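Peptidoglycan D,D-transpeptidase PbpA (Mycobacterium tuberculosis, PDB 3UN7) probably cross-links the peptidoglycan of the mycobacterial cell wall as a penicillin-binding D,D-transpeptidase and takes part in regulating cell length. Local coordinates at residues A324-A328 with Y414-A418; G331-Y337 with R355-A361. The contacts are given in a common frame with arbitrary orientation. Numbering follows the deposited sequence.

Contact 1: A324-A328 with Y414-A418; sequences AATIA and YIAFA
The C-terminal turn of helix 317-328 packs on strand 411-418, helix-on-sheet packing within the transpeptidase domain. The axes of 324-328 and 414-418 cross at -27°, roughly parallel, 7.9 Å at closest approach; Ala324 CA lies 5.9 Å from Ala416 CA. Ala328 N donates to Ala324 O at 2.9 Å; the strand is extended. Ile415 (chi1 p, chi2 t) points toward the helix, Ile415 CB 4.3 Å from Ala324 CB; its side chain lies about 9 Å from that of Ser193, probably the acyl-ester nucleophile as in relatives. Ala416 turns its methyl away, yet Ala416 O lies 3.8 Å from Ala324 CB. Phe417 (chi1 p, chi2 92°) is the main wedge: Ala328 CB sits over one ring face, 3.7 Å from the Phe417 ring centroid, a CH-pi contact; Ile327 CG2 reaches Phe417 CZ at 3.8 Å and Ala324 O lies 3.3 Å from Phe417 CD2. Thr371 and Met374 of helix 364-379 also touch Phe417, and strands 393-399 and 425-431 flank 411-418 in the five-stranded antiparallel sheet.

Contact 2: G331-Y337 with R355-A361; sequences GITMRPY and RYQQRRA. Unlike the reference sequence in segment 355-361: Arg355 (reference Gly).
A two-stranded antiparallel sheet with a classic beta bulge pairs 331-337 with 355-361 in the transpeptidase domain, away from the active-site serine; strand axes 332-334 and 357-360 pass 4.7 Å apart at 154°. Arg335, Gln358 and Ile332 have the most surface buried by the contact. Arg335 N donates to Tyr356 O (2.9 Å), and the Arg335 side chain (t, t, m) sets a guanidinium face against Tyr356, Arg335 NH2 to Tyr356 CE2 3.3 Å. Gln358 (phi/psi -74/-46, chi1 t) lies at the edge of that guanidinium and forms the bulge: it and Arg359 both face Thr333, Thr333 N donating to Arg359 O and Gln358 N to Thr333 O, each 2.8 Å. Thr333-Arg359 is a hydrogen-bonded pair (CA-CA 5.3 Å); Ile332-Arg360 and Met334-Gln357, non-hydrogen-bonded (CA-CA 4.5 and 4.7 Å), share one face. Ile332 (m, t) lies against one face of the Arg360 guanidinium, Ile332 CD1 to Arg360 NH1 3.4 Å, while Arg360 NH2 bonds to Val362 O. The pair packs on helix 317-328, Glu322 touching Thr333, Pro336 and Gln358. Ala361 N to Gly331 O (2.8 Å) closes one end; near the other, a water bridges Arg335 O (2.6 Å) and Tyr356 N (3.0 Å).

From the N terminus the chain runs through helix 317-328, whose last turn enters contact 1, and passes almost directly into strand 332-334 of contact 2. It then leaves for strands 339-343 and 349-352, the last two of the six-stranded mixed sheet, 349-352 being outermost, and returns as 355-361, closing contact 2. After helix 364-379 and strand 393-399 it reaches 414-418 and closes contact 1, so contact 2 is nested inside the longer loop. Thr326 couples the two: its OG1 and O probably bond to Thr333 OG1 and Gly331 N, both at 2.8 Å, and its CG2 packs on Ala361 CB at 3.6 Å. The helix thus lies between the two-stranded sheet of contact 2 and the five-stranded sheet.

Contact 1: A324-A328 with Y414-A418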
loop_
_atom_site.group_PDB
_atom_site.type_symbol
_atom_site.label_atom_id
_atom_site.label_comp_id
_atom_site.label_asym_id
_atom_site.label_seq_id
_atom_site.Cartn_x
_atom_site.Cartn_y
_atom_site.Cartn_z
ATOM N N ALA A 324 -7.710 5.306 -2.274
ATOM C CA ALA A 324 -8.018 5.225 -3.697
ATOM C C ALA A 324 -9.106 4.157 -3.979
ATOM O O ALA A 324 -10.031 4.395 -4.765
ATOM C CB ALA A 324 -6.732 4.955 -4.512
ATOM N N ALA A 325 -8.991 2.990 -3.334
ATOM C CA ALA A 325 -9.966 1.889 -3.500
ATOM C C ALA A 325 -11.363 2.285 -2.998
ATOM O O ALA A 325 -12.373 1.957 -3.603
ATOM C CB ALA A 325 -9.484 0.644 -2.752
ATOM N N THR A 326 -11.398 2.978 -1.869
ATOM C CA THR A 326 -12.644 3.506 -1.301
ATOM C C THR A 326 -13.382 4.460 -2.257
ATOM O O THR A 326 -14.575 4.287 -2.510
ATOM C CB THR A 326 -12.362 4.167 0.081
ATOM O OG1 THR A 326 -11.876 3.151 0.973
ATOM C CG2 THR A 326 -13.621 4.787 0.701
ATOM N N ILE A 327 -12.672 5.448 -2.786
ATOM C CA ILE A 327 -13.227 6.355 -3.789
ATOM C C ILE A 327 -13.703 5.536 -4.991
ATOM O O ILE A 327 -14.841 5.679 -5.418
ATOM C CB ILE A 327 -12.207 7.457 -4.170
ATOM C CG1 ILE A 327 -11.938 8.345 -2.947
ATOM C CG2 ILE A 327 -12.726 8.350 -5.302
ATOM C CD1 ILE A 327 -10.605 9.101 -2.998
ATOM N N ALA A 328 -12.846 4.632 -5.473
ATOM C CA ALA A 328 -13.150 3.762 -6.614
ATOM C C ALA A 328 -14.444 2.973 -6.428
ATOM O O ALA A 328 -15.221 2.780 -7.370
ATOM C CB ALA A 328 -11.978 2.803 -6.853
ATOM N N TYR A 414 2.233 7.868 -5.882
ATOM C CA TYR A 414 1.173 7.846 -6.889
ATOM C C TYR A 414 0.079 6.963 -6.322
ATOM O O TYR A 414 0.340 5.833 -5.940
ATOM C CB TYR A 414 1.695 7.234 -8.179
ATOM C CG TYR A 414 0.735 7.170 -9.363
ATOM C CD1 TYR A 414 0.437 8.311 -10.116
ATOM C CD2 TYR A 414 0.190 5.950 -9.770
ATOM C CE1 TYR A 414 -0.400 8.239 -11.233
ATOM C CE2 TYR A 414 -0.637 5.861 -10.865
ATOM C CZ TYR A 414 -0.944 7.003 -11.583
ATOM O OH TYR A 414 -1.761 6.878 -12.669
ATOM N N ILE A 415 -1.140 7.484 -6.237
ATOM C CA ILE A 415 -2.290 6.655 -5.895
ATOM C C ILE A 415 -3.311 6.759 -7.023
ATOM O O ILE A 415 -3.457 7.825 -7.623
ATOM C CB ILE A 415 -2.899 6.981 -4.503
ATOM C CG1 ILE A 415 -3.403 8.432 -4.417
ATOM C CG2 ILE A 415 -1.859 6.727 -3.394
ATOM C CD1 ILE A 415 -4.307 8.686 -3.199
ATOM N N ALA A 416 -3.984 5.651 -7.336
ATOM C CA ALA A 416 -4.784 5.622 -8.562
ATOM C C ALA A 416 -5.771 4.484 -8.600
ATOM O O ALA A 416 -5.660 3.527 -7.842
ATOM C CB ALA A 416 -3.870 5.570 -9.801
ATOM N N PHE A 417 -6.766 4.623 -9.466
ATOM C CA PHE A 417 -7.665 3.525 -9.781
ATOM C C PHE A 417 -8.127 3.595 -11.230
ATOM O O PHE A 417 -8.046 4.642 -11.862
ATOM C CB PHE A 417 -8.825 3.430 -8.774
ATOM C CG PHE A 417 -9.693 4.646 -8.705
ATOM C CD1 PHE A 417 -10.831 4.745 -9.506
ATOM C CD2 PHE A 417 -9.412 5.676 -7.795
ATOM C CE1 PHE A 417 -11.665 5.866 -9.417
ATOM C CE2 PHE A 417 -10.244 6.793 -7.702
ATOM C CZ PHE A 417 -11.372 6.886 -8.514
ATOM N N ALA A 418 -8.579 2.463 -11.759
ATOM C CA ALA A 418 -8.915 2.352 -13.167
ATOM C C ALA A 418 -9.713 1.066 -13.405
ATOM O O ALA A 418 -9.606 0.145 -12.612
ATOM C CB ALA A 418 -7.627 2.339 -14.015
#

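Contact 2: G331-Y337 with R355-A361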
loop_
_atom_site.group_PDB
_atom_site.type_symbol
_atom_site.label_atom_id
_atom_site.label_comp_id
_atom_site.label_asym_id
_atom_site.label_seq_id
_atom_site.Cartn_x
_atom_site.Cartn_y
_atom_site.Cartn_z
ATOM N N GLY A 331 -17.257 5.200 -2.388
ATOM C CA GLY A 331 -17.195 5.698 -0.992
ATOM C C GLY A 331 -17.226 4.602 0.065
ATOM O O GLY A 331 -17.126 4.873 1.263
ATOM N N ILE A 332 -17.369 3.358 -0.377
ATOM C CA ILE A 332 -17.410 2.201 0.527
ATOM C C ILE A 332 -16.047 1.507 0.595
ATOM O O ILE A 332 -15.480 1.114 -0.428
ATOM C CB ILE A 332 -18.530 1.199 0.134
ATOM C CG1 ILE A 332 -19.908 1.840 0.326
ATOM C CG2 ILE A 332 -18.452 -0.082 0.959
ATOM C CD1 ILE A 332 -21.055 1.040 -0.331
ATOM N N THR A 333 -15.532 1.379 1.815
ATOM C CA THR A 333 -14.287 0.688 2.070
ATOM C C THR A 333 -14.547 -0.801 2.288
ATOM O O THR A 333 -15.272 -1.190 3.207
ATOM C CB THR A 333 -13.553 1.265 3.291
ATOM O OG1 THR A 333 -13.510 2.695 3.194
ATOM C CG2 THR A 333 -12.106 0.736 3.342
ATOM N N MET A 334 -13.967 -1.622 1.419
ATOM C CA MET A 334 -13.992 -3.060 1.605
ATOM C C MET A 334 -12.796 -3.461 2.470
ATOM O O MET A 334 -11.701 -2.910 2.328
ATOM C CB MET A 334 -13.979 -3.778 0.261
ATOM C CG MET A 334 -15.151 -3.382 -0.664
ATOM S SD MET A 334 -16.777 -3.771 -0.000
ATOM C CE MET A 334 -16.775 -5.556 -0.099
ATOM N N ARG A 335 -13.025 -4.403 3.380
ATOM C CA ARG A 335 -11.976 -4.907 4.245
ATOM C C ARG A 335 -10.916 -5.607 3.393
ATOM O O ARG A 335 -11.235 -6.556 2.659
ATOM C CB ARG A 335 -12.572 -5.866 5.284
ATOM C CG ARG A 335 -11.548 -6.499 6.214
ATOM C CD ARG A 335 -12.237 -7.015 7.459
ATOM N NE ARG A 335 -12.825 -5.884 8.173
ATOM C CZ ARG A 335 -13.693 -5.965 9.182
ATOM N NH1 ARG A 335 -14.118 -7.149 9.630
ATOM N NH2 ARG A 335 -14.140 -4.844 9.734
ATOM N N PRO A 336 -9.662 -5.129 3.463
ATOM C CA PRO A 336 -8.654 -5.755 2.613
ATOM C C PRO A 336 -8.265 -7.122 3.153
ATOM O O PRO A 336 -8.181 -7.334 4.372
ATOM C CB PRO A 336 -7.464 -4.779 2.649
ATOM C CG PRO A 336 -7.680 -3.916 3.810
ATOM C CD PRO A 336 -9.113 -4.023 4.276
ATOM N N TYR A 337 -8.070 -8.057 2.245
ATOM C CA TYR A 337 -7.652 -9.380 2.668
ATOM C C TYR A 337 -6.692 -9.975 1.669
ATOM O O TYR A 337 -6.784 -9.672 0.477
ATOM C CB TYR A 337 -8.856 -10.298 2.901
ATOM C CG TYR A 337 -9.697 -10.641 1.684
ATOM C CD1 TYR A 337 -9.551 -11.873 1.040
ATOM C CD2 TYR A 337 -10.697 -9.771 1.225
ATOM C CE1 TYR A 337 -10.339 -12.218 -0.050
ATOM C CE2 TYR A 337 -11.491 -10.107 0.127
ATOM C CZ TYR A 337 -11.300 -11.337 -0.502
ATOM O OH TYR A 337 -12.061 -11.706 -1.582
ATOM N N ARG A 355 -16.120 -11.262 1.358
ATOM C CA ARG A 355 -15.918 -9.817 1.334
ATOM C C ARG A 355 -16.828 -9.123 2.355
ATOM O O ARG A 355 -17.941 -9.577 2.613
ATOM C CB ARG A 355 -16.180 -9.258 -0.069
ATOM C CG ARG A 355 -16.129 -10.280 -1.204
ATOM C CD ARG A 355 -14.709 -10.707 -1.548
ATOM N NE ARG A 355 -14.566 -11.679 -2.649
ATOM C CZ ARG A 355 -15.329 -11.770 -3.740
ATOM N NH1 ARG A 355 -15.055 -12.691 -4.656
ATOM N NH2 ARG A 355 -16.354 -10.951 -3.937
ATOM N N TYR A 356 -16.343 -8.025 2.928
ATOM C CA TYR A 356 -17.045 -7.315 3.989
ATOM C C TYR A 356 -16.928 -5.804 3.781
ATOM O O TYR A 356 -15.822 -5.282 3.641
ATOM C CB TYR A 356 -16.452 -7.693 5.351
ATOM C CG TYR A 356 -17.104 -7.018 6.541
ATOM C CD1 TYR A 356 -18.388 -7.376 6.952
ATOM C CD2 TYR A 356 -16.437 -6.034 7.260
ATOM C CE1 TYR A 356 -18.999 -6.760 8.052
ATOM C CE2 TYR A 356 -17.033 -5.409 8.361
ATOM C CZ TYR A 356 -18.312 -5.779 8.751
ATOM O OH TYR A 356 -18.909 -5.158 9.832
ATOM N N GLN A 357 -18.076 -5.124 3.759
ATOM C CA GLN A 357 -18.132 -3.660 3.737
ATOM C C GLN A 357 -17.796 -3.135 5.124
ATOM O O GLN A 357 -18.601 -3.220 6.053
ATOM C CB GLN A 357 -19.519 -3.163 3.351
ATOM C CG GLN A 357 -19.961 -3.507 1.956
ATOM C CD GLN A 357 -21.262 -2.810 1.576
ATOM O OE1 GLN A 357 -21.638 -1.788 2.163
ATOM N NE2 GLN A 357 -21.947 -3.358 0.590
ATOM N N GLN A 358 -16.594 -2.596 5.247
ATOM C CA GLN A 358 -16.055 -2.155 6.522
ATOM C C GLN A 358 -16.714 -0.858 7.000
ATOM O O GLN A 358 -17.114 -0.748 8.166
ATOM C CB GLN A 358 -14.549 -1.965 6.358
ATOM C CG GLN A 358 -13.769 -1.786 7.622
ATOM C CD GLN A 358 -12.291 -2.043 7.395
ATOM O OE1 GLN A 358 -11.606 -1.280 6.699
ATOM N NE2 GLN A 358 -11.788 -3.118 7.989
ATOM N N ARG A 359 -16.840 0.107 6.087
ATOM C CA ARG A 359 -17.263 1.460 6.439
ATOM C C ARG A 359 -17.601 2.275 5.192
ATOM O O ARG A 359 -16.977 2.096 4.147
ATOM C CB ARG A 359 -16.126 2.139 7.209
ATOM C CG ARG A 359 -16.422 3.538 7.707
ATOM C CD ARG A 359 -15.174 4.137 8.340
ATOM N NE ARG A 359 -15.466 4.907 9.560
ATOM C CZ ARG A 359 -16.251 5.989 9.637
ATOM N NH1 ARG A 359 -16.888 6.478 8.565
ATOM N NH2 ARG A 359 -16.406 6.586 10.811
ATOM N N ARG A 360 -18.598 3.152 5.286
ATOM C CA ARG A 360 -18.764 4.185 4.276
ATOM C C ARG A 360 -17.977 5.422 4.709
ATOM O O ARG A 360 -18.265 6.021 5.753
ATOM C CB ARG A 360 -20.234 4.546 4.029
ATOM C CG ARG A 360 -20.379 5.696 3.035
ATOM C CD ARG A 360 -21.811 5.959 2.575
ATOM N NE ARG A 360 -22.262 5.029 1.536
ATOM C CZ ARG A 360 -21.852 5.032 0.264
ATOM N NH1 ARG A 360 -22.356 4.137 -0.579
ATOM N NH2 ARG A 360 -20.952 5.915 -0.177
ATOM N N ALA A 361 -16.983 5.793 3.899
ATOM C CA ALA A 361 -16.126 6.928 4.214
ATOM C C ALA A 361 -16.767 8.236 3.779
ATOM O O ALA A 361 -16.631 9.264 4.442
ATOM C CB ALA A 361 -14.781 6.765 3.535
HETATM O O HOH W 1 -13.562 -7.491 1.980
#